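Local atomic coordinates of hypoxanthine-guanine-xanthine phosphoribosyltransferase (PDB entry 1HGX), a protein that catalyses the salvage of hypoxanthine, guanine and xanthine to their nucleotides, with 5-phospho-alpha-D-ribose 1-diphosphate as the phosphoribosyl donor and magnesium as cofactor. Residues A[113-118]-A[126-131]; A[33-38]-A[145-150]; A[40-45]-A[58-63]. All blocks are in the same frame, centred on the assembly; numbering follows the deposited sequence.

From the N terminus, helix 17-35 ends in 33-38, the first half of contact 2, whose partner 145-150 comes only after 106 intervening residues. Inside that long loop, contact 3 closes a short one, bringing 58-63 back beside strand 41-45 after helix 50-57. Contact 1 follows in series, folding helix 109-119 onto strand 125-130, and 145-150 then completes contact 2. Contacts 1 and 3 are thus both nested within contact 2, and none cross. All three reach the mixed sheet: strands 125-130 and 147-152 are neighbours in it, joined between T130 O and G149 N, and helix 17-35 of contact 2 is followed in the chain by strand 41-45 of contact 3.

Contact 1 (A[113-118]-A[126-131]); sequences QLLNNL and LKVCTL
L115 and L118 from helix 113-118 settle against L126 and V128 of strand 126-130, all branched aliphatics, and no flat group takes part. L115 touches both strand residues. Its CG stands anti to the carbonyl carbon (chi1 -71°), and both methyls beyond meet V128 CG2, L115 CD2 at 3.7 Å and CD1 at 3.9 Å. The same L115 CD2 also lies 3.9 Å from L126 CG. This is the second half of a beta-alpha-beta crossover, in which helix 109-119 links the parallel neighbours 97-102 and 125-130 and runs back over the sheet; the short segments run roughly antiparallel, 155° between their directions, with axes 10.2 Å apart. The GMP-binding residues 102-110 run from the end of strand 97-102 into the start of helix 109-119, and V128 also neighbours I105 among them. L126 crosses L118 at about a right angle, and L126 CD2 rests against the helix, 3.9 Å from both L118 CB and the backbone L115 O. Outside the pair, V100 touches L118 and L126, while M111 adds its side chain to V128.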
loop_
_atom_site.group_PDB
_atom_site.type_symbol
_atom_site.label_atom_id
_atom_site.label_comp_id
_atom_site.label_asym_id
_atom_site.label_seq_id
_atom_site.Cartn_x
_atom_site.Cartn_y
_atom_site.Cartn_z
ATOM N N GLN A 113 20.987 4.647 -6.875
ATOM C CA GLN A 113 21.512 4.517 -5.520
ATOM C C GLN A 113 20.845 3.369 -4.764
ATOM O O GLN A 113 21.507 2.628 -4.031
ATOM C CB GLN A 113 21.338 5.829 -4.764
ATOM C CG GLN A 113 22.042 6.983 -5.450
ATOM C CD GLN A 113 22.160 8.191 -4.568
ATOM O OE1 GLN A 113 23.239 8.497 -4.064
ATOM N NE2 GLN A 113 21.054 8.891 -4.371
ATOM N N LEU A 114 19.545 3.196 -4.982
ATOM C CA LEU A 114 18.792 2.136 -4.335
ATOM C C LEU A 114 19.315 0.779 -4.810
ATOM O O LEU A 114 19.551 -0.124 -4.004
ATOM C CB LEU A 114 17.300 2.266 -4.660
ATOM C CG LEU A 114 16.280 1.998 -3.549
ATOM C CD1 LEU A 114 14.994 1.493 -4.168
ATOM C CD2 LEU A 114 16.787 0.996 -2.539
ATOM N N LEU A 115 19.527 0.641 -6.114
ATOM C CA LEU A 115 20.032 -0.615 -6.663
ATOM C C LEU A 115 21.428 -0.964 -6.136
ATOM O O LEU A 115 21.706 -2.131 -5.836
ATOM C CB LEU A 115 20.026 -0.589 -8.193
ATOM C CG LEU A 115 18.653 -0.654 -8.873
ATOM C CD1 LEU A 115 18.836 -0.694 -10.376
ATOM C CD2 LEU A 115 17.901 -1.898 -8.407
ATOM N N ASN A 116 22.300 0.037 -6.015
ATOM C CA ASN A 116 23.650 -0.195 -5.507
ATOM C C ASN A 116 23.551 -0.674 -4.065
ATOM O O ASN A 116 24.266 -1.586 -3.663
ATOM C CB ASN A 116 24.512 1.073 -5.567
ATOM C CG ASN A 116 25.018 1.384 -6.969
ATOM O OD1 ASN A 116 25.213 0.487 -7.795
ATOM N ND2 ASN A 116 25.281 2.660 -7.227
ATOM N N ASN A 117 22.665 -0.064 -3.283
ATOM C CA ASN A 117 22.487 -0.471 -1.895
ATOM C C ASN A 117 21.990 -1.918 -1.818
ATOM O O ASN A 117 22.559 -2.741 -1.101
ATOM C CB ASN A 117 21.503 0.455 -1.174
ATOM C CG ASN A 117 21.195 -0.004 0.252
ATOM O OD1 ASN A 117 20.538 -1.018 0.454
ATOM N ND2 ASN A 117 21.652 0.763 1.242
ATOM N N LEU A 118 20.965 -2.240 -2.605
ATOM C CA LEU A 118 20.389 -3.589 -2.586
ATOM C C LEU A 118 21.308 -4.690 -3.123
ATOM O O LEU A 118 21.322 -5.801 -2.592
ATOM C CB LEU A 118 19.038 -3.623 -3.321
ATOM C CG LEU A 118 17.896 -2.759 -2.762
ATOM C CD1 LEU A 118 16.693 -2.885 -3.680
ATOM C CD2 LEU A 118 17.514 -3.155 -1.350
ATOM N N LEU A 126 17.879 -9.309 -9.002
ATOM C CA LEU A 126 17.370 -8.006 -8.651
ATOM C C LEU A 126 16.899 -7.320 -9.935
ATOM O O LEU A 126 17.679 -7.143 -10.872
ATOM C CB LEU A 126 18.488 -7.209 -7.974
ATOM C CG LEU A 126 18.265 -5.744 -7.604
ATOM C CD1 LEU A 126 17.034 -5.585 -6.726
ATOM C CD2 LEU A 126 19.501 -5.220 -6.897
ATOM N N LYS A 127 15.600 -7.026 -9.990
ATOM C CA LYS A 127 14.979 -6.381 -11.138
ATOM C C LYS A 127 14.133 -5.191 -10.713
ATOM O O LYS A 127 13.750 -5.058 -9.545
ATOM C CB LYS A 127 14.118 -7.373 -11.915
ATOM C CG LYS A 127 14.913 -8.452 -12.602
ATOM C CD LYS A 127 14.030 -9.342 -13.441
ATOM C CE LYS A 127 14.867 -10.388 -14.138
ATOM N NZ LYS A 127 14.062 -11.301 -14.996
ATOM N N VAL A 128 13.828 -4.337 -11.679
ATOM C CA VAL A 128 13.063 -3.126 -11.431
ATOM C C VAL A 128 11.797 -3.091 -12.257
ATOM O O VAL A 128 11.816 -3.415 -13.448
ATOM C CB VAL A 128 13.911 -1.852 -11.778
ATOM C CG1 VAL A 128 13.059 -0.571 -11.669
ATOM C CG2 VAL A 128 15.091 -1.748 -10.842
ATOM N N CYS A 129 10.708 -2.703 -11.603
ATOM C CA CYS A 129 9.403 -2.553 -12.230
ATOM C C CYS A 129 8.919 -1.142 -11.886
ATOM O O CYS A 129 8.691 -0.823 -10.721
ATOM C CB CYS A 129 8.415 -3.592 -11.685
ATOM S SG CYS A 129 6.731 -3.384 -12.320
ATOM N N THR A 130 8.794 -0.288 -12.890
ATOM C CA THR A 130 8.341 1.075 -12.646
ATOM C C THR A 130 7.026 1.356 -13.381
ATOM O O THR A 130 6.788 0.839 -14.481
ATOM C CB THR A 130 9.444 2.109 -13.028
ATOM O OG1 THR A 130 9.084 3.405 -12.524
ATOM C CG2 THR A 130 9.657 2.180 -14.542
ATOM N N LEU A 131 6.143 2.115 -12.746
ATOM C CA LEU A 131 4.871 2.444 -13.371
ATOM C C LEU A 131 5.164 3.359 -14.557
ATOM O O LEU A 131 4.668 3.121 -15.664
ATOM C CB LEU A 131 3.949 3.149 -12.377
ATOM C CG LEU A 131 2.421 3.187 -12.558
ATOM C CD1 LEU A 131 1.951 4.612 -12.388
ATOM C CD2 LEU A 131 1.945 2.617 -13.883
#

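Contact 2 (A[33-38]-A[145-150]); sequences EFYEDK and IDYCGF
Y147, on strand 147-148, pushes its phenol toward F34 and Y35 at the C-terminal end of helix 17-35, joining that helix to the mixed, mainly parallel sheet of the type I phosphoribosyltransferase fold. The contact is a small one, 89 Å² in all, and across it everything is van der Waals packing. Y147 OH comes to 4.0 Å from F34 CB and 4.1 Å from Y35 CE2, so the hydroxyl oxygen touches the base of the F34 side chain and the rim of the Y35 ring. The side chains of Y35 and Y147 cross obliquely, with Y35 CE2 4.3 Å from Y147 CE2. L27, E30 and L31 of the same helix also touch Y147.

Within 33-38 the two rings pack on each other. F34 has its CG anti to the backbone N (chi1 -173°), whereas that of Y35 lies anti to the carbonyl carbon (chi1 -65°), and the two rings fold together: F34 CD2 stands 3.5 Å above the centre of the Y35 ring, while Y35 CD2 meets the edge of the F34 ring in its plane. K38 CE covers one face of F34, toward the rim. K127, from the adjoining strand 125-130, makes a cation-pi contact with F34.

Hydrogen bonds are made within and beside the two segments. D146 OD2 accepts from V128 N. K38 N donates to Y35 O, and the K38 chain curls back until NZ lies 2.8 Å from F34 O, in the carbonyl plane at a C=O...N angle of 158°.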
loop_
_atom_site.group_PDB
_atom_site.type_symbol
_atom_site.label_atom_id
_atom_site.label_comp_id
_atom_site.label_asym_id
_atom_site.label_seq_id
_atom_site.Cartn_x
_atom_site.Cartn_y
_atom_site.Cartn_z
ATOM N N GLU A 33 5.323 -14.986 -15.245
ATOM C CA GLU A 33 6.189 -15.789 -16.084
ATOM C C GLU A 33 7.510 -16.067 -15.354
ATOM O O GLU A 33 7.921 -17.215 -15.194
ATOM C CB GLU A 33 6.471 -15.005 -17.364
ATOM C CG GLU A 33 6.720 -15.841 -18.594
ATOM C CD GLU A 33 5.438 -16.238 -19.306
ATOM O OE1 GLU A 33 4.400 -15.563 -19.104
ATOM O OE2 GLU A 33 5.474 -17.221 -20.081
ATOM N N PHE A 34 8.121 -15.014 -14.825
ATOM C CA PHE A 34 9.403 -15.129 -14.147
ATOM C C PHE A 34 9.373 -15.443 -12.652
ATOM O O PHE A 34 10.168 -16.251 -12.170
ATOM C CB PHE A 34 10.208 -13.841 -14.388
ATOM C CG PHE A 34 11.620 -13.888 -13.873
ATOM C CD1 PHE A 34 12.615 -14.546 -14.585
ATOM C CD2 PHE A 34 11.955 -13.263 -12.678
ATOM C CE1 PHE A 34 13.923 -14.584 -14.117
ATOM C CE2 PHE A 34 13.266 -13.296 -12.201
ATOM C CZ PHE A 34 14.250 -13.957 -12.922
ATOM N N TYR A 35 8.426 -14.850 -11.934
ATOM C CA TYR A 35 8.362 -14.997 -10.477
ATOM C C TYR A 35 7.478 -16.059 -9.833
ATOM O O TYR A 35 7.557 -16.280 -8.621
ATOM C CB TYR A 35 8.004 -13.638 -9.859
ATOM C CG TYR A 35 9.063 -12.582 -10.057
ATOM C CD1 TYR A 35 10.255 -12.626 -9.337
ATOM C CD2 TYR A 35 8.879 -11.544 -10.968
ATOM C CE1 TYR A 35 11.239 -11.664 -9.515
ATOM C CE2 TYR A 35 9.859 -10.575 -11.162
ATOM C CZ TYR A 35 11.039 -10.642 -10.429
ATOM O OH TYR A 35 12.015 -9.691 -10.619
ATOM N N GLU A 36 6.665 -16.731 -10.629
ATOM C CA GLU A 36 5.735 -17.721 -10.113
ATOM C C GLU A 36 6.293 -18.737 -9.102
ATOM O O GLU A 36 5.717 -18.944 -8.032
ATOM C CB GLU A 36 5.092 -18.440 -11.292
ATOM C CG GLU A 36 3.896 -19.283 -10.954
ATOM C CD GLU A 36 3.181 -19.752 -12.201
ATOM O OE1 GLU A 36 3.861 -20.041 -13.211
ATOM O OE2 GLU A 36 1.935 -19.808 -12.179
ATOM N N ASP A 37 7.423 -19.351 -9.418
ATOM C CA ASP A 37 7.985 -20.351 -8.520
ATOM C C ASP A 37 9.192 -19.837 -7.749
ATOM O O ASP A 37 9.926 -20.612 -7.153
ATOM C CB ASP A 37 8.360 -21.606 -9.320
ATOM C CG ASP A 37 9.467 -21.354 -10.341
ATOM O OD1 ASP A 37 9.512 -20.255 -10.945
ATOM O OD2 ASP A 37 10.295 -22.269 -10.545
ATOM N N LYS A 38 9.346 -18.522 -7.690
ATOM C CA LYS A 38 10.498 -17.938 -7.028
ATOM C C LYS A 38 10.352 -17.381 -5.617
ATOM O O LYS A 38 11.361 -17.011 -5.009
ATOM C CB LYS A 38 11.119 -16.885 -7.941
ATOM C CG LYS A 38 11.826 -17.486 -9.147
ATOM C CD LYS A 38 12.529 -16.422 -9.974
ATOM C CE LYS A 38 13.336 -17.054 -11.096
ATOM N NZ LYS A 38 12.470 -17.874 -11.988
ATOM N N ILE A 145 15.799 -0.982 -16.570
ATOM C CA ILE A 145 14.373 -1.080 -16.235
ATOM C C ILE A 145 13.836 -2.331 -16.907
ATOM O O ILE A 145 13.746 -2.389 -18.126
ATOM C CB ILE A 145 13.604 0.153 -16.749
ATOM C CG1 ILE A 145 14.202 1.417 -16.131
ATOM C CG2 ILE A 145 12.109 0.026 -16.448
ATOM C CD1 ILE A 145 13.641 2.705 -16.693
ATOM N N ASP A 146 13.520 -3.352 -16.117
ATOM C CA ASP A 146 13.034 -4.602 -16.673
ATOM C C ASP A 146 11.565 -4.599 -17.045
ATOM O O ASP A 146 11.179 -5.246 -18.008
ATOM C CB ASP A 146 13.340 -5.742 -15.721
ATOM C CG ASP A 146 14.771 -5.733 -15.289
ATOM O OD1 ASP A 146 15.610 -6.253 -16.045
ATOM O OD2 ASP A 146 15.065 -5.146 -14.227
ATOM N N TYR A 147 10.740 -3.906 -16.266
ATOM C CA TYR A 147 9.312 -3.839 -16.545
ATOM C C TYR A 147 8.932 -2.387 -16.384
ATOM O O TYR A 147 9.317 -1.763 -15.410
ATOM C CB TYR A 147 8.526 -4.682 -15.543
ATOM C CG TYR A 147 9.032 -6.088 -15.409
ATOM C CD1 TYR A 147 8.671 -7.074 -16.334
ATOM C CD2 TYR A 147 9.908 -6.430 -14.377
ATOM C CE1 TYR A 147 9.181 -8.368 -16.237
ATOM C CE2 TYR A 147 10.423 -7.715 -14.268
ATOM C CZ TYR A 147 10.061 -8.680 -15.200
ATOM O OH TYR A 147 10.593 -9.942 -15.108
ATOM N N CYS A 148 8.188 -1.852 -17.342
ATOM C CA CYS A 148 7.778 -0.455 -17.300
ATOM C C CYS A 148 6.363 -0.315 -17.821
ATOM O O CYS A 148 6.033 -0.861 -18.874
ATOM C CB CYS A 148 8.734 0.411 -18.132
ATOM S SG CYS A 148 8.302 2.174 -18.250
ATOM N N GLY A 149 5.517 0.363 -17.052
ATOM C CA GLY A 149 4.142 0.567 -17.462
ATOM C C GLY A 149 3.991 1.503 -18.653
ATOM O O GLY A 149 3.520 1.090 -19.713
ATOM N N PHE A 150 4.435 2.749 -18.499
ATOM C CA PHE A 150 4.306 3.764 -19.544
ATOM C C PHE A 150 5.502 4.716 -19.601
ATOM O O PHE A 150 6.142 5.005 -18.581
ATOM C CB PHE A 150 3.091 4.668 -19.271
ATOM C CG PHE A 150 1.818 3.938 -18.940
ATOM C CD1 PHE A 150 0.988 3.459 -19.947
ATOM C CD2 PHE A 150 1.428 3.775 -17.618
ATOM C CE1 PHE A 150 -0.220 2.833 -19.638
ATOM C CE2 PHE A 150 0.231 3.152 -17.302
ATOM C CZ PHE A 150 -0.595 2.681 -18.315
#

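Contact 3 (A[40-45]-A[58-63]); sequences PVMICV and KHLDFQ
M42 and L60 reach toward each other tip to tip, methyl against methyl, with M42 CE only 3.5 Å from L60 CD2, closer than usual for two carbons. Two bends in the methionine chain, chi2 -87° and chi3 -80°, swing its CE across to the leucine, whose own first torsion of -94° is away from a staggered position; the packing is tight and probably somewhat strained. P40 meets its partners differently. The proline comes to the edge of the F62 ring, near the ring plane, with P40 CD 4.3 Å from F62 CE1, and the same CD lies 3.8 Å from the backbone Q63 O. The two segments belong to a beta-alpha-beta crossover: strand 41-45 leads into helix 50-57, and the loop 58-63 runs back beside the start of the strand before entering the parallel neighbour 65-72. M42 also packs on L99 from the other adjacent strand, and Y35 of helix 17-35 touches P40, while T32 of that helix touches F62. The loop faces the dimer partner too, where Q63 NE2 is hydrogen-bonded to H165 O of the second subunit and D61 OD1 to N170 ND2 of that subunit.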
loop_
_atom_site.group_PDB
_atom_site.type_symbol
_atom_site.label_atom_id
_atom_site.label_comp_id
_atom_site.label_asym_id
_atom_site.label_seq_id
_atom_site.Cartn_x
_atom_site.Cartn_y
_atom_site.Cartn_z
ATOM N N PRO A 40 9.487 -14.524 -4.448
ATOM C CA PRO A 40 10.235 -13.271 -4.386
ATOM C C PRO A 40 9.832 -12.290 -3.312
ATOM O O PRO A 40 8.724 -12.339 -2.781
ATOM C CB PRO A 40 9.952 -12.669 -5.762
ATOM C CG PRO A 40 8.485 -12.987 -5.924
ATOM C CD PRO A 40 8.452 -14.460 -5.502
ATOM N N VAL A 41 10.751 -11.378 -3.015
ATOM C CA VAL A 41 10.499 -10.300 -2.078
ATOM C C VAL A 41 10.140 -9.139 -3.023
ATOM O O VAL A 41 10.947 -8.726 -3.857
ATOM C CB VAL A 41 11.756 -9.936 -1.254
ATOM C CG1 VAL A 41 11.452 -8.767 -0.324
ATOM C CG2 VAL A 41 12.214 -11.138 -0.437
ATOM N N MET A 42 8.904 -8.672 -2.942
ATOM C CA MET A 42 8.431 -7.580 -3.790
ATOM C C MET A 42 8.498 -6.319 -2.957
ATOM O O MET A 42 7.706 -6.136 -2.037
ATOM C CB MET A 42 6.978 -7.816 -4.182
ATOM C CG MET A 42 6.699 -9.198 -4.681
ATOM S SD MET A 42 6.996 -9.273 -6.405
ATOM C CE MET A 42 5.565 -8.576 -6.932
ATOM N N ILE A 43 9.417 -5.438 -3.304
ATOM C CA ILE A 43 9.612 -4.208 -2.569
ATOM C C ILE A 43 8.834 -3.043 -3.132
ATOM O O ILE A 43 8.934 -2.732 -4.312
ATOM C CB ILE A 43 11.100 -3.829 -2.543
ATOM C CG1 ILE A 43 11.914 -4.965 -1.921
ATOM C CG2 ILE A 43 11.302 -2.509 -1.803
ATOM C CD1 ILE A 43 13.390 -4.740 -2.001
ATOM N N CYS A 44 8.052 -2.400 -2.281
ATOM C CA CYS A 44 7.300 -1.239 -2.703
ATOM C C CYS A 44 8.014 -0.001 -2.148
ATOM O O CYS A 44 8.300 0.080 -0.941
ATOM C CB CYS A 44 5.875 -1.298 -2.149
ATOM S SG CYS A 44 4.916 0.205 -2.400
ATOM N N VAL A 45 8.356 0.934 -3.028
ATOM C CA VAL A 45 8.998 2.170 -2.590
ATOM C C VAL A 45 7.848 3.142 -2.288
ATOM O O VAL A 45 7.193 3.668 -3.195
ATOM C CB VAL A 45 9.946 2.740 -3.675
ATOM C CG1 VAL A 45 10.614 4.023 -3.166
ATOM C CG2 VAL A 45 11.008 1.680 -4.079
ATOM N N LYS A 58 -2.883 -7.692 -6.615
ATOM C CA LYS A 58 -4.225 -8.253 -6.734
ATOM C C LYS A 58 -4.304 -9.205 -7.926
ATOM O O LYS A 58 -5.277 -9.943 -8.080
ATOM C CB LYS A 58 -5.264 -7.146 -6.890
ATOM C CG LYS A 58 -5.504 -6.369 -5.631
ATOM C CD LYS A 58 -6.344 -5.161 -5.922
ATOM C CE LYS A 58 -6.511 -4.313 -4.682
ATOM N NZ LYS A 58 -7.094 -2.999 -5.049
ATOM N N HIS A 59 -3.285 -9.172 -8.775
ATOM C CA HIS A 59 -3.232 -10.024 -9.950
ATOM C C HIS A 59 -2.159 -11.085 -9.864
ATOM O O HIS A 59 -1.956 -11.821 -10.819
ATOM C CB HIS A 59 -2.987 -9.182 -11.200
ATOM C CG HIS A 59 -4.091 -8.221 -11.497
ATOM N ND1 HIS A 59 -4.180 -6.984 -10.903
ATOM C CD2 HIS A 59 -5.183 -8.340 -12.288
ATOM C CE1 HIS A 59 -5.277 -6.378 -11.309
ATOM N NE2 HIS A 59 -5.906 -7.177 -12.153
ATOM N N LEU A 60 -1.441 -11.144 -8.754
ATOM C CA LEU A 60 -0.379 -12.126 -8.608
ATOM C C LEU A 60 -0.872 -13.313 -7.801
ATOM O O LEU A 60 -0.963 -13.259 -6.576
ATOM C CB LEU A 60 0.845 -11.487 -7.953
ATOM C CG LEU A 60 1.967 -10.932 -8.832
ATOM C CD1 LEU A 60 1.536 -10.649 -10.251
ATOM C CD2 LEU A 60 2.525 -9.699 -8.174
ATOM N N ASP A 61 -1.103 -14.411 -8.502
ATOM C CA ASP A 61 -1.630 -15.624 -7.905
ATOM C C ASP A 61 -0.573 -16.632 -7.453
ATOM O O ASP A 61 -0.650 -17.807 -7.796
ATOM C CB ASP A 61 -2.590 -16.269 -8.908
ATOM C CG ASP A 61 -3.528 -17.265 -8.270
ATOM O OD1 ASP A 61 -3.909 -17.068 -7.094
ATOM O OD2 ASP A 61 -3.889 -18.247 -8.955
ATOM N N PHE A 62 0.419 -16.174 -6.698
ATOM C CA PHE A 62 1.474 -17.054 -6.199
ATOM C C PHE A 62 2.067 -16.515 -4.900
ATOM O O PHE A 62 1.805 -15.373 -4.515
ATOM C CB PHE A 62 2.563 -17.289 -7.258
ATOM C CG PHE A 62 3.155 -16.027 -7.835
ATOM C CD1 PHE A 62 4.211 -15.379 -7.203
ATOM C CD2 PHE A 62 2.686 -15.514 -9.042
ATOM C CE1 PHE A 62 4.793 -14.242 -7.765
ATOM C CE2 PHE A 62 3.263 -14.370 -9.615
ATOM C CZ PHE A 62 4.318 -13.736 -8.975
ATOM N N GLN A 63 2.815 -17.357 -4.195
ATOM C CA GLN A 63 3.432 -16.964 -2.936
ATOM C C GLN A 63 4.530 -15.931 -3.185
ATOM O O GLN A 63 5.403 -16.124 -4.031
ATOM C CB GLN A 63 4.009 -18.194 -2.239
ATOM C CG GLN A 63 4.597 -17.926 -0.876
ATOM C CD GLN A 63 5.132 -19.186 -0.232
ATOM O OE1 GLN A 63 5.779 -19.998 -0.878
ATOM N NE2 GLN A 63 4.857 -19.357 1.047
#